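Local coordinates for cytochrome c-552/4 domain-containing protein (Ignicoccus hospitalis KIN4/I, PDB 4QO5), which carries eight c-type hemes as a membrane-associated multiheme cytochrome and probably transfers electrons, though its partners and exact role are not established, at residues Lys436-Leu449 with Ile505-Ala517. Residues are numbered along the deposited sequence; the frame is centred on the assembly and turned at random.
Sequences KTTVLLLKAWQSGL and IEHMKTLLRLWEA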
loop_
_atom_site.group_PDB
_atom_site.type_symbol
_atom_site.label_atom_id
_atom_site.label_comp_id
_atom_site.label_asym_id
_atom_site.label_seq_id
_atom_site.Cartn_x
_atom_site.Cartn_y
_atom_site.Cartn_z
ATOM N N LYS A 436 -9.918 -28.353 3.758
ATOM C CA LYS A 436 -10.925 -28.167 4.797
ATOM C C LYS A 436 -12.059 -27.255 4.318
ATOM O O LYS A 436 -13.234 -27.572 4.503
ATOM C CB LYS A 436 -10.292 -27.601 6.072
ATOM C CG LYS A 436 -11.250 -27.559 7.266
ATOM C CD LYS A 436 -10.550 -27.055 8.517
ATOM C CE LYS A 436 -11.498 -27.005 9.703
ATOM N NZ LYS A 436 -11.776 -28.350 10.267
ATOM N N THR A 437 -11.719 -26.123 3.709
ATOM C CA THR A 437 -12.762 -25.223 3.223
ATOM C C THR A 437 -13.532 -25.858 2.071
ATOM O O THR A 437 -14.725 -25.595 1.893
ATOM C CB THR A 437 -12.212 -23.844 2.793
ATOM O OG1 THR A 437 -11.273 -24.007 1.724
ATOM C CG2 THR A 437 -11.530 -23.149 3.963
ATOM N N THR A 438 -12.855 -26.706 1.297
ATOM C CA THR A 438 -13.522 -27.403 0.203
ATOM C C THR A 438 -14.586 -28.372 0.739
ATOM O O THR A 438 -15.680 -28.489 0.173
ATOM C CB THR A 438 -12.512 -28.151 -0.701
ATOM O OG1 THR A 438 -11.586 -27.202 -1.260
ATOM C CG2 THR A 438 -13.234 -28.879 -1.820
ATOM N N VAL A 439 -14.273 -29.054 1.835
ATOM C CA VAL A 439 -15.239 -29.963 2.449
ATOM C C VAL A 439 -16.407 -29.183 3.062
ATOM O O VAL A 439 -17.551 -29.638 3.022
ATOM C CB VAL A 439 -14.573 -30.893 3.498
ATOM C CG1 VAL A 439 -15.620 -31.692 4.268
ATOM C CG2 VAL A 439 -13.608 -31.842 2.800
ATOM N N LEU A 440 -16.117 -28.022 3.644
ATOM C CA LEU A 440 -17.181 -27.146 4.138
ATOM C C LEU A 440 -18.102 -26.714 2.988
ATOM O O LEU A 440 -19.318 -26.643 3.147
ATOM C CB LEU A 440 -16.610 -25.919 4.856
ATOM C CG LEU A 440 -15.873 -26.215 6.167
ATOM C CD1 LEU A 440 -15.146 -24.993 6.678
ATOM C CD2 LEU A 440 -16.844 -26.736 7.217
ATOM N N LEU A 441 -17.525 -26.440 1.826
ATOM C CA LEU A 441 -18.351 -26.099 0.669
ATOM C C LEU A 441 -19.242 -27.270 0.240
ATOM O O LEU A 441 -20.410 -27.069 -0.098
ATOM C CB LEU A 441 -17.508 -25.609 -0.502
ATOM C CG LEU A 441 -18.358 -25.115 -1.682
ATOM C CD1 LEU A 441 -19.380 -24.065 -1.235
ATOM C CD2 LEU A 441 -17.478 -24.550 -2.751
ATOM N N LEU A 442 -18.699 -28.486 0.254
ATOM C CA LEU A 442 -19.508 -29.667 -0.045
ATOM C C LEU A 442 -20.666 -29.801 0.949
ATOM O O LEU A 442 -21.757 -30.228 0.586
ATOM C CB LEU A 442 -18.656 -30.939 -0.045
ATOM C CG LEU A 442 -17.637 -31.076 -1.177
ATOM C CD1 LEU A 442 -16.777 -32.325 -0.980
ATOM C CD2 LEU A 442 -18.325 -31.116 -2.532
ATOM N N LYS A 443 -20.431 -29.424 2.202
ATOM C CA LYS A 443 -21.503 -29.420 3.196
ATOM C C LYS A 443 -22.556 -28.356 2.881
ATOM O O LYS A 443 -23.749 -28.571 3.075
ATOM C CB LYS A 443 -20.941 -29.195 4.605
ATOM C CG LYS A 443 -20.102 -30.349 5.121
ATOM C CD LYS A 443 -19.710 -30.166 6.587
ATOM C CE LYS A 443 -19.079 -31.445 7.139
ATOM N NZ LYS A 443 -18.286 -31.211 8.381
ATOM N N ALA A 444 -22.106 -27.204 2.402
ATOM C CA ALA A 444 -23.020 -26.127 2.024
ATOM C C ALA A 444 -23.921 -26.559 0.869
ATOM O O ALA A 444 -25.113 -26.254 0.847
ATOM C CB ALA A 444 -22.242 -24.880 1.644
ATOM N N TRP A 445 -23.347 -27.271 -0.095
ATOM C CA TRP A 445 -24.127 -27.741 -1.228
ATOM C C TRP A 445 -25.077 -28.855 -0.794
ATOM O O TRP A 445 -26.223 -28.907 -1.228
ATOM C CB TRP A 445 -23.211 -28.235 -2.344
ATOM C CG TRP A 445 -22.501 -27.155 -3.085
ATOM C CD1 TRP A 445 -22.911 -25.858 -3.261
ATOM C CD2 TRP A 445 -21.246 -27.275 -3.759
ATOM N NE1 TRP A 445 -21.982 -25.169 -4.003
ATOM C CE2 TRP A 445 -20.953 -26.021 -4.327
ATOM C CE3 TRP A 445 -20.344 -28.330 -3.946
ATOM C CZ2 TRP A 445 -19.787 -25.785 -5.057
ATOM C CZ3 TRP A 445 -19.189 -28.096 -4.677
ATOM C CH2 TRP A 445 -18.918 -26.835 -5.218
ATOM N N GLN A 446 -24.592 -29.730 0.080
ATOM C CA GLN A 446 -25.392 -30.842 0.588
ATOM C C GLN A 446 -26.608 -30.387 1.390
ATOM O O GLN A 446 -27.658 -31.026 1.350
ATOM C CB GLN A 446 -24.526 -31.751 1.465
ATOM C CG GLN A 446 -25.172 -33.083 1.802
ATOM C CD GLN A 446 -25.104 -34.072 0.657
ATOM O OE1 GLN A 446 -24.038 -34.310 0.083
ATOM N NE2 GLN A 446 -26.243 -34.666 0.323
ATOM N N SER A 447 -26.462 -29.288 2.122
ATOM C CA SER A 447 -27.508 -28.833 3.033
ATOM C C SER A 447 -28.454 -27.841 2.372
ATOM O O SER A 447 -29.483 -27.479 2.941
ATOM C CB SER A 447 -26.895 -28.207 4.289
ATOM O OG SER A 447 -26.387 -26.912 4.016
ATOM N N GLY A 448 -28.098 -27.393 1.175
ATOM C CA GLY A 448 -28.950 -26.487 0.428
ATOM C C GLY A 448 -28.699 -25.018 0.716
ATOM O O GLY A 448 -29.459 -24.163 0.280
ATOM N N LEU A 449 -27.636 -24.713 1.452
ATOM C CA LEU A 449 -27.281 -23.320 1.694
ATOM C C LEU A 449 -26.810 -22.671 0.395
ATOM O O LEU A 449 -26.991 -21.469 0.189
ATOM C CB LEU A 449 -26.206 -23.206 2.781
ATOM C CG LEU A 449 -25.631 -21.818 3.078
ATOM C CD1 LEU A 449 -26.725 -20.830 3.474
ATOM C CD2 LEU A 449 -24.578 -21.919 4.172
ATOM N N ILE A 505 -12.267 -20.083 7.494
ATOM C CA ILE A 505 -12.767 -21.396 7.889
ATOM C C ILE A 505 -13.905 -21.267 8.889
ATOM O O ILE A 505 -14.971 -21.865 8.727
ATOM C CB ILE A 505 -11.642 -22.275 8.480
ATOM C CG1 ILE A 505 -10.643 -22.656 7.374
ATOM C CG2 ILE A 505 -12.225 -23.526 9.128
ATOM C CD1 ILE A 505 -9.361 -23.314 7.890
ATOM N N GLU A 506 -13.689 -20.457 9.919
ATOM C CA GLU A 506 -14.711 -20.255 10.933
ATOM C C GLU A 506 -15.903 -19.470 10.401
ATOM O O GLU A 506 -17.032 -19.698 10.812
ATOM C CB GLU A 506 -14.115 -19.571 12.159
ATOM C CG GLU A 506 -13.090 -20.432 12.863
ATOM C CD GLU A 506 -13.659 -21.770 13.306
ATOM O OE1 GLU A 506 -14.860 -21.824 13.662
ATOM O OE2 GLU A 506 -12.906 -22.770 13.303
ATOM N N HIS A 507 -15.654 -18.555 9.479
ATOM C CA HIS A 507 -16.751 -17.810 8.863
ATOM C C HIS A 507 -17.681 -18.770 8.120
ATOM O O HIS A 507 -18.903 -18.738 8.310
ATOM C CB HIS A 507 -16.209 -16.656 8.016
ATOM C CG HIS A 507 -17.262 -15.755 7.445
ATOM N ND1 HIS A 507 -18.425 -15.454 8.127
ATOM C CD2 HIS A 507 -17.214 -14.895 6.403
ATOM C CE1 HIS A 507 -19.118 -14.568 7.435
ATOM N NE2 HIS A 507 -18.403 -14.198 6.396
ATOM N N MET A 508 -17.103 -19.674 7.333
ATOM C CA MET A 508 -17.908 -20.702 6.680
ATOM C C MET A 508 -18.667 -21.583 7.674
ATOM O O MET A 508 -19.847 -21.880 7.471
ATOM C CB MET A 508 -17.047 -21.552 5.745
ATOM C CG MET A 508 -16.346 -20.737 4.666
ATOM S SD MET A 508 -15.429 -21.815 3.547
ATOM C CE MET A 508 -16.767 -22.691 2.730
ATOM N N LYS A 509 -18.004 -21.977 8.760
ATOM C CA LYS A 509 -18.653 -22.806 9.769
ATOM C C LYS A 509 -19.827 -22.093 10.441
ATOM O O LYS A 509 -20.864 -22.702 10.709
ATOM C CB LYS A 509 -17.634 -23.289 10.807
ATOM C CG LYS A 509 -16.734 -24.388 10.272
ATOM C CD LYS A 509 -15.491 -24.593 11.129
ATOM C CE LYS A 509 -15.833 -25.061 12.518
ATOM N NZ LYS A 509 -14.590 -25.466 13.248
ATOM N N THR A 510 -19.665 -20.802 10.707
ATOM C CA THR A 510 -20.737 -20.018 11.310
ATOM C C THR A 510 -21.969 -19.928 10.396
ATOM O O THR A 510 -23.106 -20.118 10.848
ATOM C CB THR A 510 -20.239 -18.615 11.718
ATOM O OG1 THR A 510 -19.348 -18.744 12.837
ATOM C CG2 THR A 510 -21.400 -17.733 12.115
ATOM N N LEU A 511 -21.743 -19.673 9.109
ATOM C CA LEU A 511 -22.841 -19.645 8.142
ATOM C C LEU A 511 -23.593 -20.980 8.087
ATOM O O LEU A 511 -24.823 -21.009 8.078
ATOM C CB LEU A 511 -22.334 -19.249 6.755
ATOM C CG LEU A 511 -21.956 -17.772 6.618
ATOM C CD1 LEU A 511 -21.306 -17.501 5.274
ATOM C CD2 LEU A 511 -23.180 -16.892 6.813
ATOM N N LEU A 512 -22.846 -22.081 8.063
ATOM C CA LEU A 512 -23.446 -23.410 8.108
ATOM C C LEU A 512 -24.266 -23.628 9.380
ATOM O O LEU A 512 -25.372 -24.170 9.325
ATOM C CB LEU A 512 -22.368 -24.492 7.977
ATOM C CG LEU A 512 -21.723 -24.610 6.596
ATOM C CD1 LEU A 512 -20.517 -25.551 6.636
ATOM C CD2 LEU A 512 -22.756 -25.096 5.581
ATOM N N ARG A 513 -23.724 -23.201 10.518
ATOM C CA ARG A 513 -24.432 -23.286 11.796
ATOM C C ARG A 513 -25.720 -22.469 11.826
ATOM O O ARG A 513 -26.743 -22.931 12.336
ATOM C CB ARG A 513 -23.542 -22.812 12.942
ATOM C CG ARG A 513 -22.625 -23.861 13.511
ATOM C CD ARG A 513 -21.968 -23.340 14.779
ATOM N NE ARG A 513 -22.930 -23.139 15.863
ATOM C CZ ARG A 513 -22.863 -22.149 16.750
ATOM N NH1 ARG A 513 -23.775 -22.046 17.704
ATOM N NH2 ARG A 513 -21.883 -21.256 16.679
ATOM N N LEU A 514 -25.660 -21.239 11.322
ATOM C CA LEU A 514 -26.850 -20.387 11.258
ATOM C C LEU A 514 -27.906 -21.007 10.359
ATOM O O LEU A 514 -29.095 -20.995 10.678
ATOM C CB LEU A 514 -26.502 -18.992 10.738
ATOM C CG LEU A 514 -25.759 -18.075 11.708
ATOM C CD1 LEU A 514 -25.432 -16.749 11.041
ATOM C CD2 LEU A 514 -26.582 -17.854 12.967
ATOM N N TRP A 515 -27.460 -21.549 9.232
ATOM C CA TRP A 515 -28.365 -22.196 8.292
ATOM C C TRP A 515 -29.063 -23.395 8.925
ATOM O O TRP A 515 -30.279 -23.538 8.819
ATOM C CB TRP A 515 -27.612 -22.604 7.027
ATOM C CG TRP A 515 -28.469 -23.231 5.974
ATOM C CD1 TRP A 515 -28.412 -24.524 5.532
ATOM C CD2 TRP A 515 -29.509 -22.594 5.218
ATOM N NE1 TRP A 515 -29.351 -24.730 4.550
ATOM C CE2 TRP A 515 -30.039 -23.563 4.339
ATOM C CE3 TRP A 515 -30.042 -21.299 5.195
ATOM C CZ2 TRP A 515 -31.073 -23.279 3.448
ATOM C CZ3 TRP A 515 -31.072 -21.021 4.312
ATOM C CH2 TRP A 515 -31.577 -22.008 3.451
ATOM N N GLU A 516 -28.297 -24.244 9.599
ATOM C CA GLU A 516 -28.875 -25.408 10.267
ATOM C C GLU A 516 -29.815 -25.017 11.405
ATOM O O GLU A 516 -30.839 -25.666 11.613
ATOM C CB GLU A 516 -27.782 -26.351 10.773
ATOM C CG GLU A 516 -27.146 -27.184 9.669
ATOM C CD GLU A 516 -28.175 -27.943 8.841
ATOM O OE1 GLU A 516 -28.924 -28.757 9.422
ATOM O OE2 GLU A 516 -28.233 -27.725 7.610
ATOM N N ALA A 517 -29.467 -23.961 12.136
ATOM C CA ALA A 517 -30.314 -23.475 13.220
ATOM C C ALA A 517 -31.642 -22.952 12.683
ATOM O O ALA A 517 -32.681 -23.122 13.318
ATOM C CB ALA A 517 -29.600 -22.398 14.026
#
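Leu-440 of helix 436-447 drops as a knob into the hole made by Ile-505, Met-508, Lys-509 and Leu-512, and Leu-512 returns the gesture among Leu-440, Lys-443, Ala-444 and Ser-447. The two helices run nearly parallel, 15° apart, and the interlocking is tight: Leu-512 CD2 lies 3.7 Å from Ala-444 CA, where the small alanine lets it reach the backbone. Met-508 bends at its last torsion (chi3 67°), which brings CE against helix 436-447, 3.6 Å from Thr-437 O, while CG2 of Thr-437 meets Ile-505 CG1.

At the other end helical geometry stops, Gly-448 being the first residue to leave it, with positive phi, and the chain turns along one face of the Trp-515 indole. Leu-449 CB sits over the five-membered ring of Trp-515 in a CH-pi contact, 3.8 Å from its centroid, and CD1 continues along that face. At the indole's edge, Trp-515 NE1 gives an almost straight hydrogen bond (3.2 Å, 170°) to Ser-447 O, which lies in the ring plane, although NE1 itself stands well above the plane of that carbonyl. A leucine in place of Trp-515 would probably leave Ser-447 O without this donor and Leu-449 without its flat cover.

The flank with Lys-443, Lys-509 and Glu-516 is looser and nearer solvent; there Lys-509 rests its CG against Leu-440 and turns NZ to a salt bridge with Glu-506.

Helix 464-485 packs behind both segments, Trp-469 touching Thr-437 and Leu-441, and Leu-468 touching Leu-511; Lys-436 NZ is hydrogen-bonded to Thr-150 O of the second subunit, and Arg-513 of the third subunit packs on Trp-515.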